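PDB 5T8V: putative uncharacterized protein from Chaetomium thermophilum, which probably acts as a cohesin loader that associates with chromatin, this chain being the C-terminal, HEAT-repeat part of the longer Scc2 protein. Local coordinates for residues I261-I264 with F265-P269; G139-E143 with K144-S148; E149-I152 with E153-L156. All blocks are in the same frame, centred on the assembly; numbering follows the deposited sequence.

Contact 1 (I261-I264 with F265-P269); sequences ICQI and FLLNP
Asn268 holds CG beside its backbone N and opposite the carbonyl carbon (chi1 -64°), and this turns its amide back to Ile264. Asn268 ND2 then gives Ile264 O a weak hydrogen bond, long at 3.3 Å but close to straight. Leu267 takes much the same first torsion (-71°). The Leu267 CD1 methyl is carried back over the previous turn to 3.3 Å from Gln263 O. The Gln263 chain bends at chi2, and its amide end meets the same methyl. The two side chains run at a slant to each other.

The backbone is that of helix 247-267, one of the many helices in this largely helical HEAT-repeat solenoid. Leu267 N bonds to Gln263 O at 3.0 Å. Leu266 N bonds to Cys262 O at 2.9 Å and also weakly to Gln263 O. That last oxygen therefore serves two successive N-H groups. Phe265 N closes the turn before, bonding to Ile261 O.

Ile261 and Phe265 face the interior and pack on Ile275 of helix 272-282, while Cys262 and Phe265 touch Leu313 of helix 305-315. On another flank, Ile264 meets Leu224 and Ile211. Arg272 takes up two late carbonyls, with NE bonded to Phe265 O and NH2 to Leu266 O.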
ATOM      1  N   ILE A 261      32.899  33.071   4.625  1.00 16.95           N
ATOM      2  CA  ILE A 261      33.146  31.665   4.318  1.00 16.64           C
ATOM      3  C   ILE A 261      33.062  31.424   2.818  1.00 15.95           C
ATOM      4  O   ILE A 261      33.834  30.637   2.263  1.00 16.18           O
ATOM      5  CB  ILE A 261      32.167  30.760   5.087  1.00 16.82           C
ATOM      6  CG1 ILE A 261      32.375  30.916   6.596  1.00 19.69           C
ATOM      7  CG2 ILE A 261      32.368  29.298   4.673  1.00 16.96           C
ATOM      8  CD1 ILE A 261      31.361  30.169   7.444  1.00 20.44           C
ATOM      9  N   CYS A 262      32.113  32.071   2.139  1.00 16.56           N
ATOM     10  CA  CYS A 262      32.048  31.949   0.686  1.00 18.05           C
ATOM     11  C   CYS A 262      33.319  32.477   0.037  1.00 19.49           C
ATOM     12  O   CYS A 262      33.820  31.897  -0.935  1.00 19.99           O
ATOM     13  CB  CYS A 262      30.827  32.687   0.145  1.00 16.35           C
ATOM     14  SG  CYS A 262      29.273  31.878   0.534  1.00 17.13           S
ATOM     15  N   GLN A 263      33.858  33.578   0.560  1.00 19.50           N
ATOM     16  CA  GLN A 263      35.085  34.133  -0.000  1.00 20.03           C
ATOM     17  C   GLN A 263      36.249  33.164   0.162  1.00 20.10           C
ATOM     18  O   GLN A 263      36.931  32.831  -0.812  1.00 19.34           O
ATOM     19  CB  GLN A 263      35.394  35.474   0.656  1.00 21.08           C
ATOM     20  CG  GLN A 263      34.827  36.643  -0.110  1.00 22.52           C
ATOM     21  CD  GLN A 263      35.720  37.052  -1.257  1.00 24.23           C
ATOM     22  OE1 GLN A 263      36.746  37.691  -1.048  1.00 26.46           O
ATOM     23  NE2 GLN A 263      35.343  36.679  -2.473  1.00 23.02           N
ATOM     24  N   ILE A 264      36.490  32.699   1.390  1.00 17.19           N
ATOM     25  CA  ILE A 264      37.560  31.728   1.612  1.00 18.10           C
ATOM     26  C   ILE A 264      37.359  30.508   0.719  1.00 17.86           C
ATOM     27  O   ILE A 264      38.307  30.001   0.105  1.00 18.52           O
ATOM     28  CB  ILE A 264      37.624  31.338   3.101  1.00 18.73           C
ATOM     29  CG1 ILE A 264      37.912  32.572   3.960  1.00 19.12           C
ATOM     30  CG2 ILE A 264      38.686  30.259   3.330  1.00 19.87           C
ATOM     31  CD1 ILE A 264      37.843  32.319   5.458  1.00 19.81           C
ATOM     32  N   PHE A 265      36.118  30.026   0.631  1.00 19.23           N
ATOM     33  CA  PHE A 265      35.812  28.853  -0.179  1.00 19.16           C
ATOM     34  C   PHE A 265      36.128  29.086  -1.649  1.00 19.74           C
ATOM     35  O   PHE A 265      36.544  28.158  -2.351  1.00 19.49           O
ATOM     36  CB  PHE A 265      34.336  28.490   0.002  1.00 18.40           C
ATOM     37  CG  PHE A 265      33.899  27.277  -0.767  1.00 18.52           C
ATOM     38  CD1 PHE A 265      33.454  27.391  -2.074  1.00 15.28           C
ATOM     39  CD2 PHE A 265      33.907  26.026  -0.175  1.00 19.27           C
ATOM     40  CE1 PHE A 265      33.043  26.281  -2.780  1.00 15.17           C
ATOM     41  CE2 PHE A 265      33.494  24.910  -0.879  1.00 20.63           C
ATOM     42  CZ  PHE A 265      33.061  25.039  -2.182  1.00 15.63           C
ATOM     43  N   LEU A 266      35.944  30.315  -2.130  1.00 23.15           N
ATOM     44  CA  LEU A 266      36.112  30.601  -3.548  1.00 25.08           C
ATOM     45  C   LEU A 266      37.581  30.766  -3.925  1.00 28.19           C
ATOM     46  O   LEU A 266      38.022  30.239  -4.952  1.00 29.52           O
ATOM     47  CB  LEU A 266      35.317  31.855  -3.909  1.00 26.06           C
ATOM     48  CG  LEU A 266      35.433  32.419  -5.324  1.00 27.86           C
ATOM     49  CD1 LEU A 266      34.141  33.117  -5.688  1.00 27.02           C
ATOM     50  CD2 LEU A 266      36.599  33.400  -5.443  1.00 29.89           C
ATOM     51  N   LEU A 267      38.351  31.486  -3.115  1.00 46.25           N
ATOM     52  CA  LEU A 267      39.731  31.813  -3.450  1.00 49.31           C
ATOM     53  C   LEU A 267      40.710  30.683  -3.150  1.00 49.58           C
ATOM     54  O   LEU A 267      41.919  30.878  -3.317  1.00 52.11           O
ATOM     55  CB  LEU A 267      40.164  33.077  -2.700  1.00 49.25           C
ATOM     56  CG  LEU A 267      39.520  34.377  -3.184  1.00 48.73           C
ATOM     57  CD1 LEU A 267      38.930  35.150  -2.017  1.00 48.87           C
ATOM     58  CD2 LEU A 267      40.530  35.230  -3.932  1.00 49.60           C
ATOM     59  N   ASN A 268      40.235  29.514  -2.726  1.00 28.91           N
ATOM     60  CA  ASN A 268      41.104  28.385  -2.395  1.00 28.78           C
ATOM     61  C   ASN A 268      40.423  27.087  -2.801  1.00 26.41           C
ATOM     62  O   ASN A 268      39.790  26.411  -1.981  1.00 25.24           O
ATOM     63  CB  ASN A 268      41.448  28.377  -0.904  1.00 29.52           C
ATOM     64  CG  ASN A 268      42.255  29.588  -0.488  1.00 30.09           C
ATOM     65  OD1 ASN A 268      43.484  29.585  -0.564  1.00 31.21           O
ATOM     66  ND2 ASN A 268      41.566  30.636  -0.050  1.00 29.70           N
ATOM     67  N   PRO A 269      40.533  26.702  -4.076  1.00 27.22           N
ATOM     68  CA  PRO A 269      39.895  25.446  -4.506  1.00 27.28           C
ATOM     69  C   PRO A 269      40.404  24.226  -3.758  1.00 29.53           C
ATOM     70  O   PRO A 269      39.606  23.362  -3.368  1.00 29.95           O
ATOM     71  CB  PRO A 269      40.236  25.378  -6.003  1.00 26.51           C
ATOM     72  CG  PRO A 269      40.518  26.786  -6.402  1.00 25.01           C
ATOM     73  CD  PRO A 269      41.136  27.434  -5.203  1.00 26.21           C
TER

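Contact 2 (G139-E143 with K144-S148); sequences GGREE and KQLYS
Glu143 runs straight into Lys144, where a short 3-10 segment, 144-146, begins. The chain before it is irregular: Arg141 is extended and Gly140 has a positive phi of 80°. Two weak backbone bonds of the i to i+3 kind make the turn. Leu146 N reaches Glu143 O at 3.4 Å, and Tyr147 N reaches Lys144 O.

Tyr147 turns back alongside this turn, its ring edge toward Arg141 O and Glu143 O. Its OH gives a hydrogen bond to Arg141 O; the modelled length is very short and carries little weight at this resolution. Both oxygens lie in the plane of the ring. Glu143 O is 3.3 Å from Tyr147 CD1.

The whole piece is the connection between helices 120-136 and 149-172 of the helical-repeat array. Ser148 ends it as the N-cap of the second helix, with OG bonded to Ala151 N.

Arg141 and Glu143 pair on the flank of the turn. Their salt bridge joins Arg141 NH2 to Glu143 OE2 at 3.2 Å, and a weak bond runs from Arg141 NE to Glu143 OE1. The Arg141 chain bends at chi3 (66°), which lays the guanidinium group beside that carboxylate. NH1 is held separately, by Phe75 O and Val78 O. Leu146 CD1 comes in obliquely to 3.3 Å from Arg141 NE, and it lies 3.8 Å from Glu143 OE1. The Leu146 and Glu143 side chains run side by side and point the same way. On its other contacts, Leu146 packs against Leu80, Leu83 and Leu87.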
ATOM      1  N   GLY A 139      44.030  49.122  -1.935  1.00 33.70           N
ATOM      2  CA  GLY A 139      44.022  50.211  -2.895  1.00 36.09           C
ATOM      3  C   GLY A 139      44.774  49.925  -4.178  1.00 38.98           C
ATOM      4  O   GLY A 139      44.723  50.721  -5.121  1.00 40.09           O
ATOM      5  N   GLY A 140      45.481  48.799  -4.233  1.00 43.13           N
ATOM      6  CA  GLY A 140      46.246  48.444  -5.407  1.00 45.17           C
ATOM      7  C   GLY A 140      47.588  49.133  -5.540  1.00 47.53           C
ATOM      8  O   GLY A 140      48.270  48.927  -6.551  1.00 52.26           O
ATOM      9  N   ARG A 141      47.991  49.941  -4.563  1.00 35.32           N
ATOM     10  CA  ARG A 141      49.285  50.604  -4.626  1.00 35.53           C
ATOM     11  C   ARG A 141      50.409  49.595  -4.404  1.00 35.84           C
ATOM     12  O   ARG A 141      50.231  48.551  -3.771  1.00 34.14           O
ATOM     13  CB  ARG A 141      49.361  51.730  -3.594  1.00 35.46           C
ATOM     14  CG  ARG A 141      48.467  52.924  -3.912  1.00 35.80           C
ATOM     15  CD  ARG A 141      48.497  53.954  -2.801  1.00 36.97           C
ATOM     16  NE  ARG A 141      49.811  54.587  -2.666  1.00 39.85           N
ATOM     17  CZ  ARG A 141      50.075  55.877  -2.866  1.00 41.70           C
ATOM     18  NH1 ARG A 141      49.116  56.731  -3.207  1.00 41.93           N
ATOM     19  NH2 ARG A 141      51.313  56.325  -2.707  1.00 43.85           N
ATOM     20  N   GLU A 142      51.588  49.926  -4.935  1.00 38.71           N
ATOM     21  CA  GLU A 142      52.704  48.990  -4.977  1.00 39.68           C
ATOM     22  C   GLU A 142      53.747  49.222  -3.893  1.00 41.96           C
ATOM     23  O   GLU A 142      54.571  48.332  -3.653  1.00 42.39           O
ATOM     24  CB  GLU A 142      53.395  49.059  -6.343  1.00 42.03           C
ATOM     25  CG  GLU A 142      52.511  48.642  -7.501  1.00 42.55           C
ATOM     26  CD  GLU A 142      53.203  48.782  -8.844  1.00 46.11           C
ATOM     27  OE1 GLU A 142      54.442  48.630  -8.894  1.00 47.66           O
ATOM     28  OE2 GLU A 142      52.506  49.048  -9.845  1.00 47.38           O
ATOM     29  N   GLU A 143      53.745  50.383  -3.241  1.00 41.53           N
ATOM     30  CA  GLU A 143      54.749  50.660  -2.224  1.00 44.44           C
ATOM     31  C   GLU A 143      54.693  49.615  -1.116  1.00 46.00           C
ATOM     32  O   GLU A 143      53.615  49.235  -0.648  1.00 44.13           O
ATOM     33  CB  GLU A 143      54.544  52.056  -1.637  1.00 44.46           C
ATOM     34  CG  GLU A 143      54.792  53.188  -2.619  1.00 45.67           C
ATOM     35  CD  GLU A 143      53.560  53.566  -3.416  1.00 44.52           C
ATOM     36  OE1 GLU A 143      52.552  52.833  -3.342  1.00 42.90           O
ATOM     37  OE2 GLU A 143      53.601  54.600  -4.116  1.00 46.13           O
ATOM     38  N   LYS A 144      55.871  49.150  -0.696  1.00 68.45           N
ATOM     39  CA  LYS A 144      55.946  48.105   0.318  1.00 70.22           C
ATOM     40  C   LYS A 144      55.608  48.620   1.712  1.00 68.22           C
ATOM     41  O   LYS A 144      55.203  47.827   2.570  1.00 66.40           O
ATOM     42  CB  LYS A 144      57.343  47.482   0.324  1.00 74.53           C
ATOM     43  CG  LYS A 144      57.784  46.918  -1.021  1.00 77.22           C
ATOM     44  CD  LYS A 144      56.934  45.729  -1.447  1.00 76.60           C
ATOM     45  CE  LYS A 144      57.424  45.142  -2.763  1.00 77.44           C
ATOM     46  NZ  LYS A 144      56.663  43.926  -3.161  1.00 75.91           N
ATOM     47  N   GLN A 145      55.760  49.923   1.958  1.00 47.09           N
ATOM     48  CA  GLN A 145      55.472  50.475   3.276  1.00 44.71           C
ATOM     49  C   GLN A 145      53.981  50.527   3.583  1.00 38.88           C
ATOM     50  O   GLN A 145      53.613  50.870   4.711  1.00 36.81           O
ATOM     51  CB  GLN A 145      56.062  51.883   3.400  1.00 47.76           C
ATOM     52  CG  GLN A 145      57.553  51.969   3.108  1.00 51.30           C
ATOM     53  CD  GLN A 145      57.847  52.390   1.682  1.00 52.13           C
ATOM     54  OE1 GLN A 145      57.115  52.046   0.754  1.00 50.92           O
ATOM     55  NE2 GLN A 145      58.921  53.149   1.500  1.00 54.23           N
ATOM     56  N   LEU A 146      53.122  50.204   2.617  1.00 35.13           N
ATOM     57  CA  LEU A 146      51.679  50.223   2.810  1.00 30.71           C
ATOM     58  C   LEU A 146      51.107  48.847   3.113  1.00 28.54           C
ATOM     59  O   LEU A 146      49.899  48.730   3.339  1.00 26.97           O
ATOM     60  CB  LEU A 146      50.991  50.806   1.571  1.00 30.01           C
ATOM     61  CG  LEU A 146      51.429  52.215   1.159  1.00 31.54           C
ATOM     62  CD1 LEU A 146      50.661  52.670  -0.071  1.00 31.77           C
ATOM     63  CD2 LEU A 146      51.245  53.207   2.301  1.00 31.20           C
ATOM     64  N   TYR A 147      51.939  47.809   3.128  1.00 46.42           N
ATOM     65  CA  TYR A 147      51.510  46.451   3.432  1.00 46.19           C
ATOM     66  C   TYR A 147      52.323  45.933   4.609  1.00 48.25           C
ATOM     67  O   TYR A 147      53.552  46.050   4.616  1.00 51.48           O
ATOM     68  CB  TYR A 147      51.687  45.533   2.221  1.00 48.07           C
ATOM     69  CG  TYR A 147      50.907  45.970   1.001  1.00 48.55           C
ATOM     70  CD1 TYR A 147      51.405  46.946   0.146  1.00 50.43           C
ATOM     71  CD2 TYR A 147      49.676  45.403   0.701  1.00 47.20           C
ATOM     72  CE1 TYR A 147      50.696  47.348  -0.970  1.00 50.62           C
ATOM     73  CE2 TYR A 147      48.960  45.797  -0.412  1.00 47.88           C
ATOM     74  CZ  TYR A 147      49.474  46.769  -1.244  1.00 49.83           C
ATOM     75  OH  TYR A 147      48.761  47.161  -2.354  1.00 51.05           O
ATOM     76  N   SER A 148      51.637  45.370   5.601  1.00 25.96           N
ATOM     77  CA  SER A 148      52.299  44.786   6.762  1.00 26.57           C
ATOM     78  C   SER A 148      51.526  43.554   7.200  1.00 25.62           C
ATOM     79  O   SER A 148      50.325  43.638   7.477  1.00 24.04           O
ATOM     80  CB  SER A 148      52.395  45.791   7.915  1.00 26.43           C
ATOM     81  OG  SER A 148      51.153  45.920   8.583  1.00 24.68           O
TER

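Contact 3 (E149-I152 with E153-L156); sequences ENAI and EQAL
Ile152 and Leu156 lie one turn apart on the buried side of helix 149-172, in its first two turns. This is plain alpha-helical i to i+4 geometry at the start of a helix in the HEAT-repeat solenoid. Four backbone bonds cross the contact in succession. Glu153 N to Glu149 O, Gln154 N to Asn150 O, Ala155 N to Ala151 O and Leu156 N to Ile152 O are each 2.9 Å long.

The inner side is closely packed. Ile152 and Ala151 touch Met134 of helix 120-136, and Ala155 rests on Ala130 of the same helix. Leu156 reaches Ala223 and Leu224 of helix 218-232.

The outer side is looser and polar. Glu149 and Glu153 cross at a slant, with their carboxylate planes 34° apart. Glu149 OE1 lies 3.2 Å from Glu153 OE1. Two like-charged groups are thus near each other, but the end of Glu149 is poorly ordered and its position uncertain. On a different flank, toward helix 81-96, Asn150 sets its amide beside that of Gln154, with CG anti to the backbone N (chi1 -176°). The two amide planes are 58° apart, and Asn150 ND2 is 3.5 Å from Gln154 CD. Gln154 CG also lies close to Asn150 O, at 3.3 Å. The Gln154 side chain touches Leu94 and Arg95 of helix 81-96 as well. With an alanine in place of Gln154, the Asn150 amide would probably lose its neighbour and be freer to turn, and Leu94 and Arg95 would lose a contact. On the inner side, Leu156 CB sits 3.4 Å from Ile152 O, the oxygen that also takes the Leu156 N-H.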
ATOM      1  N   GLU A 149      52.216  42.414   7.263  1.00 62.87           N
ATOM      2  CA  GLU A 149      51.596  41.200   7.781  1.00 63.08           C
ATOM      3  C   GLU A 149      51.121  41.396   9.215  1.00 60.84           C
ATOM      4  O   GLU A 149      50.092  40.838   9.617  1.00 60.52           O
ATOM      5  CB  GLU A 149      52.589  40.038   7.696  1.00 67.82           C
ATOM      6  CG  GLU A 149      51.982  38.710   7.268  1.00 69.46           C
ATOM      7  CD  GLU A 149      51.124  38.074   8.345  1.00 71.57           C
ATOM      8  OE1 GLU A 149      51.326  38.392   9.535  1.00 74.70           O
ATOM      9  OE2 GLU A 149      50.246  37.254   8.000  1.00 69.95           O
ATOM     10  N   ASN A 150      51.847  42.204   9.992  1.00 40.53           N
ATOM     11  CA  ASN A 150      51.507  42.390  11.397  1.00 37.45           C
ATOM     12  C   ASN A 150      50.167  43.095  11.558  1.00 33.22           C
ATOM     13  O   ASN A 150      49.415  42.796  12.491  1.00 31.89           O
ATOM     14  CB  ASN A 150      52.612  43.174  12.102  1.00 38.55           C
ATOM     15  CG  ASN A 150      52.364  43.312  13.590  1.00 38.34           C
ATOM     16  OD1 ASN A 150      52.449  42.337  14.337  1.00 39.28           O
ATOM     17  ND2 ASN A 150      52.063  44.527  14.029  1.00 37.90           N
ATOM     18  N   ALA A 151      49.849  44.039  10.670  1.00 27.70           N
ATOM     19  CA  ALA A 151      48.551  44.702  10.745  1.00 24.18           C
ATOM     20  C   ALA A 151      47.425  43.697  10.542  1.00 22.35           C
ATOM     21  O   ALA A 151      46.433  43.695  11.284  1.00 21.32           O
ATOM     22  CB  ALA A 151      48.468  45.825   9.710  1.00 23.97           C
ATOM     23  N   ILE A 152      47.565  42.827   9.540  1.00 21.59           N
ATOM     24  CA  ILE A 152      46.600  41.748   9.356  1.00 20.46           C
ATOM     25  C   ILE A 152      46.500  40.916  10.626  1.00 21.29           C
ATOM     26  O   ILE A 152      45.401  40.564  11.069  1.00 21.17           O
ATOM     27  CB  ILE A 152      46.984  40.882   8.141  1.00 21.28           C
ATOM     28  CG1 ILE A 152      46.957  41.725   6.863  1.00 21.19           C
ATOM     29  CG2 ILE A 152      46.030  39.696   8.008  1.00 21.00           C
ATOM     30  CD1 ILE A 152      47.494  41.022   5.643  1.00 22.29           C
ATOM     31  N   GLU A 153      47.642  40.593  11.236  1.00 33.16           N
ATOM     32  CA  GLU A 153      47.622  39.793  12.457  1.00 34.63           C
ATOM     33  C   GLU A 153      46.809  40.482  13.549  1.00 31.80           C
ATOM     34  O   GLU A 153      45.983  39.850  14.219  1.00 29.57           O
ATOM     35  CB  GLU A 153      49.054  39.532  12.927  1.00 39.94           C
ATOM     36  CG  GLU A 153      49.230  38.218  13.668  1.00 45.62           C
ATOM     37  CD  GLU A 153      48.989  37.016  12.776  1.00 49.67           C
ATOM     38  OE1 GLU A 153      49.118  37.157  11.541  1.00 49.66           O
ATOM     39  OE2 GLU A 153      48.667  35.933  13.308  1.00 52.13           O
ATOM     40  N   GLN A 154      47.030  41.784  13.739  1.00 34.89           N
ATOM     41  CA  GLN A 154      46.292  42.532  14.752  1.00 33.48           C
ATOM     42  C   GLN A 154      44.797  42.519  14.460  1.00 30.65           C
ATOM     43  O   GLN A 154      43.980  42.246  15.348  1.00 30.52           O
ATOM     44  CB  GLN A 154      46.814  43.969  14.819  1.00 34.47           C
ATOM     45  CG  GLN A 154      48.256  44.086  15.282  1.00 38.10           C
ATOM     46  CD  GLN A 154      48.826  45.479  15.078  1.00 40.26           C
ATOM     47  OE1 GLN A 154      48.431  46.198  14.157  1.00 39.49           O
ATOM     48  NE2 GLN A 154      49.760  45.868  15.937  1.00 42.86           N
ATOM     49  N   ALA A 155      44.418  42.821  13.215  1.00 18.36           N
ATOM     50  CA  ALA A 155      43.005  42.808  12.848  1.00 17.32           C
ATOM     51  C   ALA A 155      42.381  41.448  13.138  1.00 17.43           C
ATOM     52  O   ALA A 155      41.293  41.359  13.722  1.00 16.96           O
ATOM     53  CB  ALA A 155      42.851  43.171  11.371  1.00 17.01           C
ATOM     54  N   LEU A 156      43.062  40.374  12.738  1.00 18.97           N
ATOM     55  CA  LEU A 156      42.550  39.030  12.981  1.00 19.41           C
ATOM     56  C   LEU A 156      42.370  38.767  14.470  1.00 19.78           C
ATOM     57  O   LEU A 156      41.355  38.195  14.893  1.00 19.69           O
ATOM     58  CB  LEU A 156      43.497  38.004  12.360  1.00 20.59           C
ATOM     59  CG  LEU A 156      43.205  36.530  12.626  1.00 21.68           C
ATOM     60  CD1 LEU A 156      41.797  36.157  12.180  1.00 21.05           C
ATOM     61  CD2 LEU A 156      44.247  35.677  11.920  1.00 23.68           C
TER

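How the contacts relate
From the N terminus, contact 2 comes first. It shapes the loop between helices 120-136 and 149-172. Contact 3 follows at once, because residue 149 adjoins residue 148, and it forms the opening turns of helix 149-172. Contact 1 comes much later, at the far end of helix 247-267. The three are in series; none nests in or crosses another. Contacts 2 and 3 both lean on helix 81-96 and on Met137. Contacts 3 and 1 do not touch, with nearest atoms about 9 Å apart, but both meet Leu224 of helix 218-232. That helix thus links them. All three lie on the same side of the chain's centre.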